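Local structure of 3-oxosteroid 1-dehydrogenase (Sterolibacterium denitrificans, 7P18) at residues Phe67-Thr72 and Gly124-Gly129; Val98-Ala103 and Phe549-Ala554; Glu372-Ala375 and Ala380-Ala383; Lys390-Tyr395 and Pro485-Arg490. The protein probably catalyses the FAD-dependent introduction of a Delta(1) double bond into 3-oxosteroids, passing the electrons to an acceptor. All coordinates share one frame; numbering follows the deposited sequence.

How the interactions relate
The four contacts form two groups, all lying away from the FAD and steroid sites. Interactions 1 and 2 are related through successive helices, 67-78 and 84-104; their nearest atoms are about 9 Å apart and do not touch. Interactions 3 and 4 do meet, since Pro382 CB packs on Arg490 CG at 3.8 Å, and both belong to the surroundings of strands 383-387 and 486-502. The two groups are well separated: the centres of interactions 2 and 4 are about 43 Å apart, on opposite sides of the chain's centre. In interaction 2 the side chain of Phe551 is about 13 Å from FAD, on the helix whose first residue, Leu543, binds that cofactor.

Interaction 1. Residues Phe67-Thr72 and Gly124-Gly129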
# COMPACT_ATOMS: atom_id res chain seq x y z
N PHE A 67 6.67 7.87 22.70
CA PHE A 67 5.95 8.96 22.03
C PHE A 67 6.97 9.99 21.52
O PHE A 67 6.90 10.43 20.35
CB PHE A 67 4.96 9.57 23.02
CG PHE A 67 4.12 10.67 22.43
CD1 PHE A 67 4.58 11.98 22.42
CD2 PHE A 67 2.87 10.40 21.90
CE1 PHE A 67 3.79 13.01 21.92
CE2 PHE A 67 2.10 11.41 21.37
CZ PHE A 67 2.55 12.72 21.39
N ASP A 68 7.90 10.42 22.37
CA ASP A 68 8.82 11.53 21.97
C ASP A 68 9.78 11.08 20.85
O ASP A 68 10.07 11.89 19.95
CB ASP A 68 9.61 12.06 23.16
CG ASP A 68 10.25 13.40 22.86
OD1 ASP A 68 9.52 14.33 22.48
OD2 ASP A 68 11.48 13.44 22.90
N GLU A 69 10.28 9.85 20.88
CA GLU A 69 11.15 9.34 19.77
C GLU A 69 10.34 9.32 18.45
O GLU A 69 10.90 9.73 17.40
CB GLU A 69 11.71 7.95 20.09
CG GLU A 69 12.84 7.96 21.10
CD GLU A 69 13.08 6.58 21.63
OE1 GLU A 69 12.18 6.07 22.35
OE2 GLU A 69 14.11 5.99 21.26
N ALA A 70 9.10 8.82 18.49
CA ALA A 70 8.21 8.71 17.32
C ALA A 70 7.90 10.11 16.78
O ALA A 70 7.84 10.29 15.54
CB ALA A 70 6.98 7.92 17.66
N LEU A 71 7.73 11.08 17.66
CA LEU A 71 7.45 12.48 17.22
C LEU A 71 8.71 13.04 16.57
O LEU A 71 8.59 13.71 15.52
CB LEU A 71 6.99 13.36 18.40
CG LEU A 71 6.72 14.82 18.03
CD1 LEU A 71 5.55 14.93 17.05
CD2 LEU A 71 6.44 15.66 19.27
N THR A 72 9.90 12.80 17.13
CA THR A 72 11.18 13.24 16.53
C THR A 72 11.27 12.72 15.08
O THR A 72 11.55 13.49 14.16
CB THR A 72 12.34 12.81 17.42
OG1 THR A 72 12.26 13.60 18.62
CG2 THR A 72 13.67 13.01 16.74
N GLY A 124 15.22 9.06 15.87
CA GLY A 124 13.98 8.45 16.38
C GLY A 124 13.50 7.22 15.61
O GLY A 124 12.41 6.71 15.94
N ALA A 125 14.28 6.76 14.66
CA ALA A 125 14.03 5.53 13.86
C ALA A 125 14.17 4.32 14.76
O ALA A 125 14.96 4.38 15.69
CB ALA A 125 15.00 5.43 12.73
N LYS A 126 13.42 3.26 14.47
CA LYS A 126 13.55 1.96 15.18
C LYS A 126 13.93 0.89 14.17
O LYS A 126 13.60 0.96 12.97
CB LYS A 126 12.26 1.69 15.94
CG LYS A 126 12.02 2.63 17.12
CD LYS A 126 13.01 2.40 18.28
CE LYS A 126 13.00 3.57 19.25
NZ LYS A 126 13.81 3.29 20.46
N PRO A 127 14.67 -0.13 14.65
CA PRO A 127 15.12 -1.23 13.79
C PRO A 127 14.09 -2.36 13.57
O PRO A 127 14.38 -3.29 12.83
CB PRO A 127 16.35 -1.72 14.57
CG PRO A 127 15.99 -1.49 16.00
CD PRO A 127 15.25 -0.18 16.01
N GLY A 128 12.92 -2.26 14.20
CA GLY A 128 11.83 -3.24 14.02
C GLY A 128 10.69 -2.93 14.95
O GLY A 128 10.84 -2.06 15.81
N GLY A 129 9.55 -3.56 14.73
CA GLY A 129 8.52 -3.67 15.77
C GLY A 129 7.45 -2.60 15.68
O GLY A 129 6.40 -2.83 16.27
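Glu69 and Lys126 both place CG beside the backbone N, and the lysine chain then folds at its second torsion (chi2 -69°) before running straight out to its ammonium group. The glutamate, extended beyond CG, meets it so that the two side chains cross at about a right angle. A salt bridge results, with Lys126 NZ 2.8 Å from Glu69 OE2. The nitrogen approaches from above the carboxylate plane, 36° out of it, and favours that one oxygen. The other, Glu69 OE1, lies 3.7 Å from Lys126 NZ and is hydrogen-bonded to Ser66 OG instead, while Lys126 NZ also donates to Lys64 O. With an alanine in place of Glu69, the ammonium group would probably keep its carbonyl partner but lose its charged mate, and Ser66 OG would lose the carboxylate it now meets.

A second point of contact is made by backbone. Gly124 CA comes to 3.5 Å from Glu69 O in a CA-H...O contact, and Thr72 CG2 flanks it at 4.3 Å from Gly124 N. The approach is this close because Gly124 has no CB: that position would lie only 2.2 Å from Glu69 O, and the positive phi (85°) also favours glycine.

The contact joins the first turns of helix 67-78 to the loop that leads from strand 109-111 to strand 131-138, at the protein surface. Phe67 and Leu71 of the same helix pack on Leu88 of helix 84-104.

Interaction 2. Residues Val98-Ala103 and Phe549-Ala554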
# COMPACT_ATOMS: atom_id res chain seq x y z
N VAL A 98 -5.19 -0.01 17.40
CA VAL A 98 -4.84 -1.45 17.30
C VAL A 98 -5.32 -2.20 18.55
O VAL A 98 -5.82 -3.34 18.42
CB VAL A 98 -3.36 -1.66 17.00
CG1 VAL A 98 -2.90 -3.10 17.17
CG2 VAL A 98 -3.10 -1.18 15.57
N GLU A 99 -5.17 -1.62 19.75
CA GLU A 99 -5.67 -2.31 20.96
C GLU A 99 -7.18 -2.51 20.86
O GLU A 99 -7.66 -3.55 21.32
CB GLU A 99 -5.35 -1.54 22.24
CG GLU A 99 -3.91 -1.67 22.65
CD GLU A 99 -3.61 -1.00 24.00
OE1 GLU A 99 -4.48 -1.00 24.88
OE2 GLU A 99 -2.50 -0.56 24.15
N TYR A 100 -7.89 -1.54 20.29
CA TYR A 100 -9.34 -1.57 20.08
C TYR A 100 -9.68 -2.73 19.15
O TYR A 100 -10.60 -3.50 19.49
CB TYR A 100 -9.88 -0.25 19.52
CG TYR A 100 -11.26 -0.36 18.92
CD1 TYR A 100 -12.38 -0.61 19.69
CD2 TYR A 100 -11.45 -0.26 17.55
CE1 TYR A 100 -13.64 -0.78 19.13
CE2 TYR A 100 -12.69 -0.41 16.97
CZ TYR A 100 -13.80 -0.65 17.76
OH TYR A 100 -15.03 -0.77 17.14
N ILE A 101 -9.00 -2.85 18.01
CA ILE A 101 -9.20 -4.01 17.10
C ILE A 101 -9.01 -5.30 17.91
O ILE A 101 -9.91 -6.17 17.87
CB ILE A 101 -8.27 -3.96 15.89
CG1 ILE A 101 -8.63 -2.82 14.94
CG2 ILE A 101 -8.31 -5.32 15.21
CD1 ILE A 101 -7.72 -2.67 13.74
N ASN A 102 -7.87 -5.44 18.59
CA ASN A 102 -7.48 -6.73 19.21
C ASN A 102 -8.49 -7.13 20.31
O ASN A 102 -8.76 -8.33 20.40
CB ASN A 102 -6.06 -6.68 19.75
CG ASN A 102 -5.02 -6.75 18.67
OD1 ASN A 102 -5.34 -6.99 17.51
ND2 ASN A 102 -3.78 -6.42 19.06
N ALA A 103 -9.05 -6.18 21.03
CA ALA A 103 -9.96 -6.46 22.18
C ALA A 103 -11.39 -6.68 21.65
O ALA A 103 -12.15 -7.34 22.34
CB ALA A 103 -9.91 -5.34 23.20
N PHE A 549 -7.05 7.71 11.78
CA PHE A 549 -7.93 8.89 11.62
C PHE A 549 -9.39 8.42 11.49
O PHE A 549 -10.27 9.19 11.89
CB PHE A 549 -7.38 9.85 10.57
CG PHE A 549 -6.20 10.63 11.10
CD1 PHE A 549 -6.36 11.60 12.07
CD2 PHE A 549 -4.90 10.29 10.73
CE1 PHE A 549 -5.26 12.28 12.59
CE2 PHE A 549 -3.81 10.94 11.28
CZ PHE A 549 -3.99 11.93 12.21
N GLY A 550 -9.65 7.20 11.01
CA GLY A 550 -11.01 6.64 11.04
C GLY A 550 -11.51 6.51 12.47
O GLY A 550 -12.64 6.95 12.76
N PHE A 551 -10.67 5.97 13.34
CA PHE A 551 -10.89 5.84 14.80
C PHE A 551 -11.14 7.24 15.41
O PHE A 551 -12.17 7.40 16.14
CB PHE A 551 -9.67 5.11 15.37
CG PHE A 551 -9.71 4.79 16.85
CD1 PHE A 551 -10.42 3.70 17.32
CD2 PHE A 551 -8.97 5.54 17.75
CE1 PHE A 551 -10.40 3.35 18.66
CE2 PHE A 551 -8.92 5.19 19.09
CZ PHE A 551 -9.67 4.13 19.56
N ARG A 552 -10.26 8.20 15.16
CA ARG A 552 -10.41 9.59 15.68
C ARG A 552 -11.69 10.25 15.14
O ARG A 552 -12.32 10.98 15.91
CB ARG A 552 -9.17 10.44 15.44
CG ARG A 552 -7.93 9.99 16.22
CD ARG A 552 -6.82 11.03 16.18
NE ARG A 552 -7.22 12.28 16.82
CZ ARG A 552 -6.97 12.63 18.10
NH1 ARG A 552 -6.27 11.85 18.90
NH2 ARG A 552 -7.40 13.81 18.54
N ALA A 553 -12.06 10.04 13.86
CA ALA A 553 -13.31 10.60 13.30
C ALA A 553 -14.50 10.11 14.12
O ALA A 553 -15.33 10.96 14.53
CB ALA A 553 -13.50 10.26 11.83
N ALA A 554 -14.62 8.80 14.30
CA ALA A 554 -15.74 8.17 15.02
C ALA A 554 -15.75 8.73 16.45
O ALA A 554 -16.81 9.15 16.93
CB ALA A 554 -15.62 6.69 15.04
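Tyr100 lays its CB and the near part of its ring against one corner of the Phe551 ring. Phe551 CE1 does the touching: it is 3.7 Å from Tyr100 CB, and almost as near to Tyr100 CG, at 3.8 Å. The rings meet obliquely, planes at 44° and centroids 5.7 Å apart. On both residues CG swings away from the backbone N to lie beside the carbonyl carbon (chi1 163° for Tyr100), which brings the rings together between helices whose closest CA atoms, those of Tyr100 and Phe551, are 9.2 Å apart.

Helix 17-28 supplies the surroundings. Arg25 makes a cation-pi contact with the Tyr100 ring and also touches Phe551, while Tyr100 OH is hydrogen-bonded to Asp28 OD2, which gives the hydroxyl of this buried residue a polar partner.

Three helices therefore converge here: 84-104, 543-559 and 17-28. The last of these follows the glycine-rich turn after strand 10-13, consistent with the strand-turn-helix of a Rossmann-type dinucleotide-binding fold, and helix 543-559 starts at the FAD-binding residue Leu543. The aromatic pair is buried helix-helix packing beside that FAD-binding architecture, with the Phe551 side chain about 13 Å from FAD.

Interaction 3. Residues Glu372-Ala375 and Ala380-Ala383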
# COMPACT_ATOMS: atom_id res chain seq x y z
N GLU A 372 12.86 12.42 -10.99
CA GLU A 372 14.01 13.34 -10.85
C GLU A 372 15.02 13.05 -11.96
O GLU A 372 15.50 14.02 -12.62
CB GLU A 372 14.65 13.23 -9.47
CG GLU A 372 15.62 14.34 -9.16
CD GLU A 372 17.00 14.24 -9.78
OE1 GLU A 372 17.40 13.10 -10.18
OE2 GLU A 372 17.69 15.31 -9.86
N ASN A 373 15.35 11.78 -12.21
CA ASN A 373 16.33 11.46 -13.29
C ASN A 373 15.70 11.71 -14.68
O ASN A 373 16.43 12.14 -15.57
CB ASN A 373 16.86 10.04 -13.19
CG ASN A 373 17.99 9.85 -14.18
OD1 ASN A 373 17.79 9.29 -15.24
ND2 ASN A 373 19.16 10.36 -13.84
N HIS A 374 14.41 11.47 -14.86
CA HIS A 374 13.71 11.63 -16.17
C HIS A 374 13.82 13.09 -16.62
O HIS A 374 14.01 13.32 -17.81
CB HIS A 374 12.29 11.12 -16.08
CG HIS A 374 11.58 11.07 -17.38
ND1 HIS A 374 11.93 10.16 -18.35
CD2 HIS A 374 10.57 11.80 -17.88
CE1 HIS A 374 11.17 10.33 -19.40
NE2 HIS A 374 10.30 11.29 -19.14
N ALA A 375 13.81 14.03 -15.67
CA ALA A 375 13.89 15.48 -15.95
C ALA A 375 15.29 15.82 -16.46
O ALA A 375 15.38 16.73 -17.27
CB ALA A 375 13.50 16.28 -14.72
N ALA A 380 14.02 7.91 -17.91
CA ALA A 380 13.94 7.15 -16.63
C ALA A 380 12.49 6.85 -16.24
O ALA A 380 12.31 6.17 -15.24
CB ALA A 380 14.68 7.91 -15.58
N VAL A 381 11.49 7.33 -16.98
CA VAL A 381 10.09 6.87 -16.78
C VAL A 381 9.61 6.35 -18.12
O VAL A 381 9.42 7.19 -19.00
CB VAL A 381 9.19 8.02 -16.28
CG1 VAL A 381 7.75 7.57 -16.13
CG2 VAL A 381 9.72 8.60 -14.97
N PRO A 382 9.47 5.02 -18.34
CA PRO A 382 9.92 3.98 -17.41
C PRO A 382 11.44 3.83 -17.38
O PRO A 382 12.14 4.47 -18.13
CB PRO A 382 9.30 2.69 -17.96
CG PRO A 382 9.20 2.95 -19.44
CD PRO A 382 8.86 4.43 -19.54
N ALA A 383 11.91 2.99 -16.44
CA ALA A 383 13.33 2.61 -16.29
C ALA A 383 13.41 1.10 -16.46
O ALA A 383 12.40 0.49 -16.79
CB ALA A 383 13.86 3.07 -14.94
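His374 and Ala380 are joined by a hydrogen bond in which the backbone N-H of Ala380 is given to the imidazole, with Ala380 N 3.1 Å from His374 ND1. The bond is nearly straight (163° at the hydrogen), and the donor lies in the ring plane, 5° out of it. Since ND1 acts as acceptor, a neutral ring would be expected to carry its proton on NE2. Val381 meets the same ring from another direction: its CB stands over one face, 4.1 Å from the centroid of the His374 ring, in a CH-pi contact displaced toward the rim. One methyl, Val381 CG2, continues the packing down to His374 CB at 3.8 Å.

The imidazole reaches both neighbours because CG is turned opposite the backbone N (chi1 -172°), which directs the ring from the helix toward the returning chain. The arrangement is a tight helix-loop-strand connection, in which helix 363-377 ends and the chain doubles back past its last turns into strand 383-387, with a cis peptide bond before Pro382.

Beside the histidine, Asn373 OD1 rests 3.4 Å from Ala380 CB. That oxygen is hydrogen-bonded to Ser377 OG and Asn350 ND2. Farther out, Pro287 packs on both His374 and Val381, and Trp292 and Ala493 also touch Val381. The backbone of Ala383 is hydrogen-bonded to Val491 of strand 486-502, where the loop enters the sheet.

Interaction 4. Residues Lys390-Tyr395 and Pro485-Arg490; sequences KFRYNY and PYYAMR
A CH-pi contact between Arg392 and Tyr487 joins the short helix 389-394 to strand 486-502 of the large antiparallel sheet. The helix directly follows strand 383-387, which pairs with strand 486-502, so the chain leaves the sheet and packs back on the neighbouring strand.

The aliphatic part of the arginine crosses the tyrosine face. Arg392 CD sits over the ring centre, 3.7 Å from the centroid of the Tyr487 ring and 12° off its normal, while Arg392 CG is 3.6 Å from Tyr487 CE1. A bend at the second torsion (chi2 74°) keeps the chain close to the ring. The guanidinium stands almost upright on it, planes 86° apart, and turns an edge toward Tyr487 CE2. With Arg392 CZ 5.7 Å from the ring centroid, any cation-pi attraction is weak.

Asp408 ties the polar ends together, with OD1 in a salt bridge to Arg392 NH2 and OD2 hydrogen-bonded to Tyr487 OH; Met401 O accepts a hydrogen bond from Arg392 NH1. Were Tyr487 an alanine, the methylenes of Arg392 would probably lose the ring that covers them, and Asp408 OD2 its hydroxyl partner.

The ring thus meets the arginine mainly through apolar carbon, while the buried charge is probably balanced chiefly by Asp408.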
# COMPACT_ATOMS: atom_id res chain seq x y z
N LYS A 390 21.64 -16.43 -12.97
CA LYS A 390 21.69 -16.91 -11.57
C LYS A 390 20.60 -16.21 -10.75
O LYS A 390 19.91 -16.88 -9.96
CB LYS A 390 23.07 -16.68 -10.95
CG LYS A 390 23.11 -17.08 -9.48
CD LYS A 390 24.46 -16.93 -8.85
CE LYS A 390 24.48 -17.41 -7.42
NZ LYS A 390 25.87 -17.52 -6.93
N PHE A 391 20.44 -14.89 -10.92
CA PHE A 391 19.33 -14.14 -10.25
C PHE A 391 18.00 -14.80 -10.63
O PHE A 391 17.13 -15.17 -9.79
CB PHE A 391 19.42 -12.67 -10.65
CG PHE A 391 18.49 -11.78 -9.86
CD1 PHE A 391 17.12 -11.82 -10.07
CD2 PHE A 391 18.99 -10.93 -8.89
CE1 PHE A 391 16.26 -11.03 -9.32
CE2 PHE A 391 18.12 -10.12 -8.16
CZ PHE A 391 16.76 -10.19 -8.37
N ARG A 392 17.82 -14.96 -11.94
CA ARG A 392 16.59 -15.54 -12.53
C ARG A 392 16.26 -16.86 -11.88
O ARG A 392 15.08 -17.08 -11.53
CB ARG A 392 16.74 -15.75 -14.04
CG ARG A 392 15.48 -16.29 -14.70
CD ARG A 392 14.36 -15.26 -14.86
NE ARG A 392 13.18 -15.95 -15.35
CZ ARG A 392 12.27 -16.57 -14.59
NH1 ARG A 392 12.27 -16.48 -13.27
NH2 ARG A 392 11.32 -17.26 -15.17
N TYR A 393 17.26 -17.74 -11.76
CA TYR A 393 17.08 -19.10 -11.18
C TYR A 393 16.68 -18.99 -9.70
O TYR A 393 15.82 -19.78 -9.25
CB TYR A 393 18.36 -19.92 -11.33
CG TYR A 393 18.26 -21.34 -10.80
CD1 TYR A 393 17.66 -22.35 -11.55
CD2 TYR A 393 18.76 -21.67 -9.56
CE1 TYR A 393 17.59 -23.65 -11.07
CE2 TYR A 393 18.68 -22.95 -9.06
CZ TYR A 393 18.10 -23.95 -9.82
OH TYR A 393 18.00 -25.22 -9.33
N ASN A 394 17.32 -18.08 -8.96
CA ASN A 394 17.23 -18.02 -7.47
C ASN A 394 16.01 -17.24 -6.96
O ASN A 394 15.52 -17.60 -5.86
CB ASN A 394 18.53 -17.51 -6.88
CG ASN A 394 19.56 -18.63 -6.95
OD1 ASN A 394 20.45 -18.62 -7.78
ND2 ASN A 394 19.25 -19.73 -6.32
N TYR A 395 15.53 -16.22 -7.66
CA TYR A 395 14.73 -15.14 -7.01
C TYR A 395 13.46 -14.84 -7.78
O TYR A 395 13.43 -14.97 -8.99
CB TYR A 395 15.57 -13.87 -6.92
CG TYR A 395 16.84 -14.00 -6.12
CD1 TYR A 395 16.84 -14.59 -4.87
CD2 TYR A 395 18.03 -13.50 -6.60
CE1 TYR A 395 18.00 -14.67 -4.11
CE2 TYR A 395 19.20 -13.60 -5.87
CZ TYR A 395 19.18 -14.19 -4.62
OH TYR A 395 20.33 -14.26 -3.89
N PRO A 485 21.55 -16.59 -19.51
CA PRO A 485 21.13 -15.41 -20.24
C PRO A 485 20.84 -14.20 -19.32
O PRO A 485 20.69 -14.40 -18.11
CB PRO A 485 19.86 -15.87 -20.95
CG PRO A 485 19.32 -16.99 -20.13
CD PRO A 485 20.49 -17.58 -19.38
N TYR A 486 20.79 -13.01 -19.92
CA TYR A 486 20.51 -11.71 -19.26
C TYR A 486 19.05 -11.35 -19.49
O TYR A 486 18.47 -11.63 -20.57
CB TYR A 486 21.45 -10.64 -19.78
CG TYR A 486 22.89 -11.00 -19.50
CD1 TYR A 486 23.43 -10.88 -18.24
CD2 TYR A 486 23.69 -11.53 -20.51
CE1 TYR A 486 24.76 -11.21 -17.99
CE2 TYR A 486 25.02 -11.85 -20.28
CZ TYR A 486 25.55 -11.70 -19.02
OH TYR A 486 26.85 -12.06 -18.76
N TYR A 487 18.45 -10.73 -18.46
CA TYR A 487 17.01 -10.40 -18.44
C TYR A 487 16.84 -8.91 -18.19
O TYR A 487 17.65 -8.30 -17.46
CB TYR A 487 16.26 -11.19 -17.37
CG TYR A 487 16.17 -12.65 -17.66
CD1 TYR A 487 17.21 -13.52 -17.36
CD2 TYR A 487 15.04 -13.17 -18.25
CE1 TYR A 487 17.10 -14.88 -17.63
CE2 TYR A 487 14.91 -14.53 -18.52
CZ TYR A 487 15.96 -15.38 -18.21
OH TYR A 487 15.85 -16.70 -18.47
N ALA A 488 15.81 -8.34 -18.81
CA ALA A 488 15.37 -6.96 -18.52
C ALA A 488 13.89 -7.02 -18.20
O ALA A 488 13.16 -7.80 -18.80
CB ALA A 488 15.64 -5.99 -19.64
N MET A 489 13.48 -6.13 -17.29
CA MET A 489 12.06 -5.88 -17.00
C MET A 489 11.85 -4.35 -17.01
O MET A 489 12.79 -3.58 -16.71
CB MET A 489 11.65 -6.52 -15.68
CG MET A 489 11.73 -8.04 -15.76
SD MET A 489 11.37 -8.85 -14.19
CE MET A 489 9.58 -8.71 -14.11
N ARG A 490 10.71 -3.96 -17.53
CA ARG A 490 10.31 -2.55 -17.67
C ARG A 490 9.66 -2.10 -16.36
O ARG A 490 8.57 -2.59 -16.04
CB ARG A 490 9.35 -2.39 -18.85
CG ARG A 490 8.86 -0.95 -19.03
CD ARG A 490 7.72 -0.84 -20.05
NE ARG A 490 6.81 -1.96 -19.97
CZ ARG A 490 6.39 -2.70 -21.00
NH1 ARG A 490 6.61 -2.31 -22.25
NH2 ARG A 490 5.67 -3.79 -20.76